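Local structure of isomaltodextranase (Arthrobacter globiformis, 5AWO) at residues Y75-S88 with K118-H131. The protein hydrolyses the alpha-1,6-glucosidic linkages of dextran-like polysaccharides, releasing successive isomaltose units from the non-reducing chain ends. Sequence-based numbering, arbitrary orientation.
Sequences YDIACTDGWIEGSS and KMKLGVYYNPLWVH. With ACT (acetate ion), chain C.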
loop_
_atom_site.group_PDB
_atom_site.type_symbol
_atom_site.label_atom_id
_atom_site.label_comp_id
_atom_site.label_asym_id
_atom_site.label_seq_id
_atom_site.Cartn_x
_atom_site.Cartn_y
_atom_site.Cartn_z
ATOM N N TYR A 75 4.766 3.335 16.713
ATOM C CA TYR A 75 4.465 1.912 16.504
ATOM C C TYR A 75 3.453 1.547 17.587
ATOM O O TYR A 75 3.799 0.918 18.577
ATOM C CB TYR A 75 5.726 1.042 16.592
ATOM C CG TYR A 75 6.772 1.367 15.549
ATOM C CD1 TYR A 75 7.733 2.334 15.782
ATOM C CD2 TYR A 75 6.828 0.669 14.343
ATOM C CE1 TYR A 75 8.703 2.614 14.847
ATOM C CE2 TYR A 75 7.795 0.962 13.393
ATOM C CZ TYR A 75 8.733 1.906 13.659
ATOM O OH TYR A 75 9.687 2.157 12.719
ATOM N N ASP A 76 2.207 1.939 17.363
ATOM C CA ASP A 76 1.216 1.853 18.450
ATOM C C ASP A 76 0.125 0.860 18.201
ATOM O O ASP A 76 -0.825 0.823 18.948
ATOM C CB ASP A 76 0.645 3.221 18.793
ATOM C CG ASP A 76 0.037 3.906 17.637
ATOM O OD1 ASP A 76 -0.258 3.247 16.637
ATOM O OD2 ASP A 76 -0.141 5.150 17.706
ATOM N N ILE A 77 0.257 0.055 17.149
ATOM C CA ILE A 77 -0.586 -1.131 16.940
ATOM C C ILE A 77 0.204 -2.401 17.262
ATOM O O ILE A 77 1.305 -2.570 16.745
ATOM C CB ILE A 77 -1.068 -1.188 15.485
ATOM C CG1 ILE A 77 -1.990 -0.009 15.140
ATOM C CG2 ILE A 77 -1.727 -2.532 15.184
ATOM C CD1 ILE A 77 -2.219 0.169 13.655
ATOM N N ALA A 78 -0.335 -3.270 18.122
ATOM C CA ALA A 78 0.197 -4.599 18.374
ATOM C C ALA A 78 -0.707 -5.575 17.654
ATOM O O ALA A 78 -1.922 -5.645 17.938
ATOM C CB ALA A 78 0.227 -4.911 19.856
ATOM N N CYS A 79 -0.157 -6.278 16.672
ATOM C CA CYS A 79 -0.949 -7.090 15.747
ATOM C C CYS A 79 -0.687 -8.570 15.909
ATOM O O CYS A 79 0.472 -9.009 15.953
ATOM C CB CYS A 79 -0.609 -6.689 14.315
ATOM S SG CYS A 79 -1.671 -7.366 12.993
ATOM N N THR A 80 -1.744 -9.359 16.016
ATOM C CA THR A 80 -1.612 -10.795 16.011
ATOM C C THR A 80 -1.292 -11.311 14.603
ATOM O O THR A 80 -1.179 -10.563 13.638
ATOM C CB THR A 80 -2.882 -11.459 16.590
ATOM O OG1 THR A 80 -3.998 -11.186 15.735
ATOM C CG2 THR A 80 -3.193 -10.928 17.985
ATOM N N ASP A 81 -1.108 -12.624 14.525
ATOM C CA ASP A 81 -0.802 -13.277 13.266
ATOM C C ASP A 81 -1.476 -14.646 13.199
ATOM O O ASP A 81 -2.573 -14.818 13.768
ATOM C CB ASP A 81 0.723 -13.321 13.031
ATOM C CG ASP A 81 1.068 -13.381 11.554
ATOM O OD1 ASP A 81 0.800 -12.399 10.829
ATOM O OD2 ASP A 81 1.567 -14.468 11.151
ATOM N N GLY A 82 -0.924 -15.592 12.451
ATOM C CA GLY A 82 -1.513 -16.883 12.243
ATOM C C GLY A 82 -1.328 -17.840 13.401
ATOM O O GLY A 82 -1.278 -17.413 14.549
ATOM N N TRP A 83 -1.270 -19.129 13.084
ATOM C CA TRP A 83 -1.290 -20.190 14.071
ATOM C C TRP A 83 -2.584 -20.064 14.879
ATOM O O TRP A 83 -2.551 -20.107 16.105
ATOM C CB TRP A 83 -0.032 -20.179 14.961
ATOM C CG TRP A 83 1.177 -20.496 14.150
ATOM C CD1 TRP A 83 1.742 -21.723 13.975
ATOM C CD2 TRP A 83 1.955 -19.580 13.376
ATOM N NE1 TRP A 83 2.839 -21.637 13.140
ATOM C CE2 TRP A 83 2.986 -20.331 12.760
ATOM C CE3 TRP A 83 1.886 -18.208 13.128
ATOM C CZ2 TRP A 83 3.922 -19.753 11.899
ATOM C CZ3 TRP A 83 2.845 -17.628 12.264
ATOM C CH2 TRP A 83 3.841 -18.403 11.679
ATOM N N ILE A 84 -3.701 -19.902 14.162
ATOM C CA ILE A 84 -5.033 -19.700 14.769
ATOM C C ILE A 84 -5.980 -20.882 14.704
ATOM O O ILE A 84 -7.153 -20.762 15.105
ATOM C CB ILE A 84 -5.723 -18.373 14.329
ATOM C CG1 ILE A 84 -5.782 -18.175 12.800
ATOM C CG2 ILE A 84 -5.031 -17.188 14.975
ATOM C CD1 ILE A 84 -6.490 -19.259 12.028
ATOM N N GLU A 85 -5.517 -22.037 14.254
ATOM C CA GLU A 85 -6.421 -23.203 14.266
ATOM C C GLU A 85 -6.848 -23.538 15.703
ATOM O O GLU A 85 -7.974 -24.033 15.918
ATOM C CB GLU A 85 -5.839 -24.390 13.487
ATOM C CG GLU A 85 -5.916 -24.180 11.980
ATOM C CD GLU A 85 -5.594 -25.439 11.175
ATOM O OE1 GLU A 85 -5.090 -26.400 11.784
ATOM O OE2 GLU A 85 -5.818 -25.474 9.934
ATOM N N GLY A 86 -6.017 -23.209 16.677
ATOM C CA GLY A 86 -6.320 -23.402 18.093
ATOM C C GLY A 86 -7.092 -22.263 18.744
ATOM O O GLY A 86 -7.203 -22.196 19.968
ATOM N N SER A 87 -7.620 -21.347 17.926
ATOM C CA SER A 87 -8.596 -20.366 18.412
ATOM C C SER A 87 -9.988 -20.871 18.032
ATOM O O SER A 87 -10.479 -20.565 16.947
ATOM C CB SER A 87 -8.326 -18.996 17.804
ATOM O OG SER A 87 -9.189 -18.015 18.331
ATOM N N SER A 88 -10.606 -21.661 18.922
ATOM C CA SER A 88 -11.874 -22.323 18.618
ATOM C C SER A 88 -13.060 -21.741 19.343
ATOM O O SER A 88 -14.185 -21.943 18.892
ATOM C CB SER A 88 -11.794 -23.831 18.926
ATOM O OG SER A 88 -11.847 -24.112 20.323
ATOM N N LYS A 118 -1.742 3.735 25.321
ATOM C CA LYS A 118 -1.786 4.572 24.114
ATOM C C LYS A 118 -1.558 3.748 22.823
ATOM O O LYS A 118 -0.973 4.230 21.852
ATOM C CB LYS A 118 -0.775 5.728 24.175
ATOM C CG LYS A 118 -0.772 6.554 25.463
ATOM C CD LYS A 118 0.394 7.543 25.458
ATOM C CE LYS A 118 0.762 8.017 26.848
ATOM N NZ LYS A 118 -0.344 8.762 27.500
ATOM N N MET A 119 -2.073 2.521 22.827
ATOM C CA MET A 119 -1.877 1.586 21.715
ATOM C C MET A 119 -3.223 0.997 21.297
ATOM O O MET A 119 -4.241 1.140 22.003
ATOM C CB MET A 119 -0.930 0.482 22.153
ATOM C CG MET A 119 0.494 0.965 22.393
ATOM S SD MET A 119 1.629 -0.307 22.891
ATOM C CE MET A 119 1.786 -1.242 21.361
ATOM N N LYS A 120 -3.205 0.311 20.152
ATOM C CA LYS A 120 -4.387 -0.277 19.533
ATOM C C LYS A 120 -4.104 -1.725 19.149
ATOM O O LYS A 120 -2.944 -2.136 18.970
ATOM C CB LYS A 120 -4.790 0.509 18.298
ATOM C CG LYS A 120 -5.205 1.952 18.603
ATOM C CD LYS A 120 -5.359 2.807 17.353
ATOM C CE LYS A 120 -4.986 4.270 17.634
ATOM N NZ LYS A 120 -5.082 5.232 16.493
ATOM N N LEU A 121 -5.171 -2.504 19.045
ATOM C CA LEU A 121 -5.115 -3.893 18.623
ATOM C C LEU A 121 -5.225 -4.054 17.123
ATOM O O LEU A 121 -6.153 -3.566 16.500
ATOM C CB LEU A 121 -6.299 -4.639 19.253
ATOM C CG LEU A 121 -6.449 -6.123 18.923
ATOM C CD1 LEU A 121 -5.303 -6.945 19.474
ATOM C CD2 LEU A 121 -7.791 -6.627 19.445
ATOM N N GLY A 122 -4.275 -4.793 16.535
ATOM C CA GLY A 122 -4.376 -5.249 15.159
ATOM C C GLY A 122 -4.671 -6.725 15.138
ATOM O O GLY A 122 -4.140 -7.487 15.942
ATOM N N VAL A 123 -5.595 -7.131 14.255
ATOM C CA VAL A 123 -6.011 -8.516 14.194
ATOM C C VAL A 123 -5.714 -9.165 12.844
ATOM O O VAL A 123 -6.068 -8.627 11.807
ATOM C CB VAL A 123 -7.511 -8.679 14.513
ATOM C CG1 VAL A 123 -7.970 -10.117 14.270
ATOM C CG2 VAL A 123 -7.765 -8.315 15.965
ATOM N N TYR A 124 -5.094 -10.334 12.924
ATOM C CA TYR A 124 -4.968 -11.247 11.776
ATOM C C TYR A 124 -6.151 -12.210 11.791
ATOM O O TYR A 124 -6.310 -13.005 12.712
ATOM C CB TYR A 124 -3.658 -11.995 11.894
ATOM C CG TYR A 124 -3.386 -13.104 10.899
ATOM C CD1 TYR A 124 -3.985 -14.356 11.006
ATOM C CD2 TYR A 124 -2.445 -12.935 9.884
ATOM C CE1 TYR A 124 -3.712 -15.381 10.115
ATOM C CE2 TYR A 124 -2.149 -13.980 9.027
ATOM C CZ TYR A 124 -2.777 -15.189 9.147
ATOM O OH TYR A 124 -2.498 -16.235 8.272
ATOM N N TYR A 125 -7.035 -12.075 10.824
ATOM C CA TYR A 125 -8.049 -13.102 10.589
ATOM C C TYR A 125 -8.642 -12.941 9.209
ATOM O O TYR A 125 -8.677 -11.863 8.658
ATOM C CB TYR A 125 -9.177 -13.086 11.659
ATOM C CG TYR A 125 -9.696 -14.483 11.922
ATOM C CD1 TYR A 125 -8.954 -15.387 12.680
ATOM C CD2 TYR A 125 -10.944 -14.902 11.433
ATOM C CE1 TYR A 125 -9.385 -16.683 12.892
ATOM C CE2 TYR A 125 -11.373 -16.201 11.629
ATOM C CZ TYR A 125 -10.610 -17.082 12.377
ATOM O OH TYR A 125 -11.067 -18.368 12.568
ATOM N N ASN A 126 -9.135 -14.058 8.681
ATOM C CA ASN A 126 -9.815 -14.068 7.398
ATOM C C ASN A 126 -11.280 -14.364 7.690
ATOM O O ASN A 126 -11.592 -15.435 8.189
ATOM C CB ASN A 126 -9.198 -15.117 6.464
ATOM C CG ASN A 126 -9.775 -15.062 5.069
ATOM O OD1 ASN A 126 -10.980 -14.777 4.907
ATOM N ND2 ASN A 126 -8.954 -15.313 4.040
ATOM N N PRO A 127 -12.178 -13.411 7.379
ATOM C CA PRO A 127 -13.587 -13.602 7.771
ATOM C C PRO A 127 -14.343 -14.595 6.909
ATOM O O PRO A 127 -15.556 -14.792 7.141
ATOM C CB PRO A 127 -14.157 -12.214 7.658
ATOM C CG PRO A 127 -13.368 -11.598 6.539
ATOM C CD PRO A 127 -11.975 -12.131 6.700
ATOM N N LEU A 128 -13.668 -15.242 5.955
ATOM C CA LEU A 128 -14.227 -16.397 5.274
ATOM C C LEU A 128 -13.852 -17.723 5.922
ATOM O O LEU A 128 -14.221 -18.795 5.414
ATOM C CB LEU A 128 -13.906 -16.398 3.772
ATOM C CG LEU A 128 -15.083 -15.712 3.036
ATOM C CD1 LEU A 128 -15.051 -14.216 3.203
ATOM C CD2 LEU A 128 -15.061 -16.054 1.566
ATOM N N TRP A 129 -13.116 -17.679 7.025
ATOM C CA TRP A 129 -12.872 -18.860 7.821
ATOM C C TRP A 129 -14.072 -19.079 8.724
ATOM O O TRP A 129 -14.567 -18.116 9.351
ATOM C CB TRP A 129 -11.594 -18.773 8.672
ATOM C CG TRP A 129 -10.318 -18.993 7.906
ATOM C CD1 TRP A 129 -10.136 -19.798 6.838
ATOM C CD2 TRP A 129 -9.057 -18.394 8.183
ATOM N NE1 TRP A 129 -8.810 -19.733 6.414
ATOM C CE2 TRP A 129 -8.140 -18.867 7.223
ATOM C CE3 TRP A 129 -8.607 -17.506 9.161
ATOM C CZ2 TRP A 129 -6.798 -18.484 7.215
ATOM C CZ3 TRP A 129 -7.284 -17.093 9.132
ATOM C CH2 TRP A 129 -6.390 -17.584 8.161
ATOM N N VAL A 130 -14.496 -20.333 8.819
ATOM C CA VAL A 130 -15.532 -20.733 9.757
ATOM C C VAL A 130 -14.972 -21.880 10.587
ATOM O O VAL A 130 -14.618 -22.939 10.023
ATOM C CB VAL A 130 -16.804 -21.181 8.998
ATOM C CG1 VAL A 130 -17.935 -21.405 9.979
ATOM C CG2 VAL A 130 -17.215 -20.170 7.932
ATOM N N HIS A 131 -14.874 -21.715 11.891
ATOM C CA HIS A 131 -14.225 -22.751 12.690
ATOM C C HIS A 131 -15.094 -23.998 12.790
ATOM O O HIS A 131 -16.298 -23.898 13.016
ATOM C CB HIS A 131 -13.868 -22.272 14.096
ATOM C CG HIS A 131 -12.748 -23.048 14.694
ATOM N ND1 HIS A 131 -12.884 -24.350 15.131
ATOM C CD2 HIS A 131 -11.428 -22.765 14.785
ATOM C CE1 HIS A 131 -11.718 -24.795 15.559
ATOM N NE2 HIS A 131 -10.812 -23.855 15.340
HETATM C C ACT C . -3.430 -20.786 10.246
HETATM O O ACT C . -3.174 -21.933 9.869
HETATM O OXT ACT C . -3.420 -20.523 11.436
HETATM C CH3 ACT C . -3.690 -19.723 9.230
HETATM O O HOH W 1 -2.796 4.762 19.858
HETATM O O HOH W 2 -4.850 -13.609 14.997
HETATM O O HOH W 3 -9.737 -19.725 14.431
#
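Strands 77-79 and 120-124 pair as adjacent parallel strands of the TIM barrel. Asp-76 O accepts from Lys-120 N, Ala-78 N gives to Lys-120 O, Gly-122 N to Ala-78 O, and Thr-80 N to Gly-122 O (3.0 Å). Gly-122 leaves room for Ile-77 CG2, which lies 3.7 Å from Gly-122 N. Past the end of strand 77-79, a side chain takes over: Thr-80 OG1 receives Tyr-124 N almost straight (3.1 Å, 176°) and donates to a water that also bonds Asp-81 O and Tyr-124 O.

The Tyr-124 ring lies against the backbone of Asp-81 and Gly-82, with Gly-82 CA 3.9 Å from its centroid in a CH-pi contact. With CG anti to the backbone N (chi1 173°), the ring puts its OH in a hydrogen bond with OD2 of Asp-201, probably the nucleophile. A leucine here would probably leave Asp-201 without this hydrogen bond and lose the ring face that covers Gly-82.

Ile-84 CD1 meets Trp-129 CZ3 at 3.7 Å, while its CG1 touches Tyr-125 CE1. An acetate accepts from Ile-84 N, its methyl near Trp-129. His-131 NE2 donates in its ring plane to Glu-85 O (2.9 Å), and Ser-88 CA covers one ring face.

Strands 39-42 and 197-200 flank the pair, helix 107-116 packs on Ala-78 and Leu-121, and strand 169-172 pairs with 129-131.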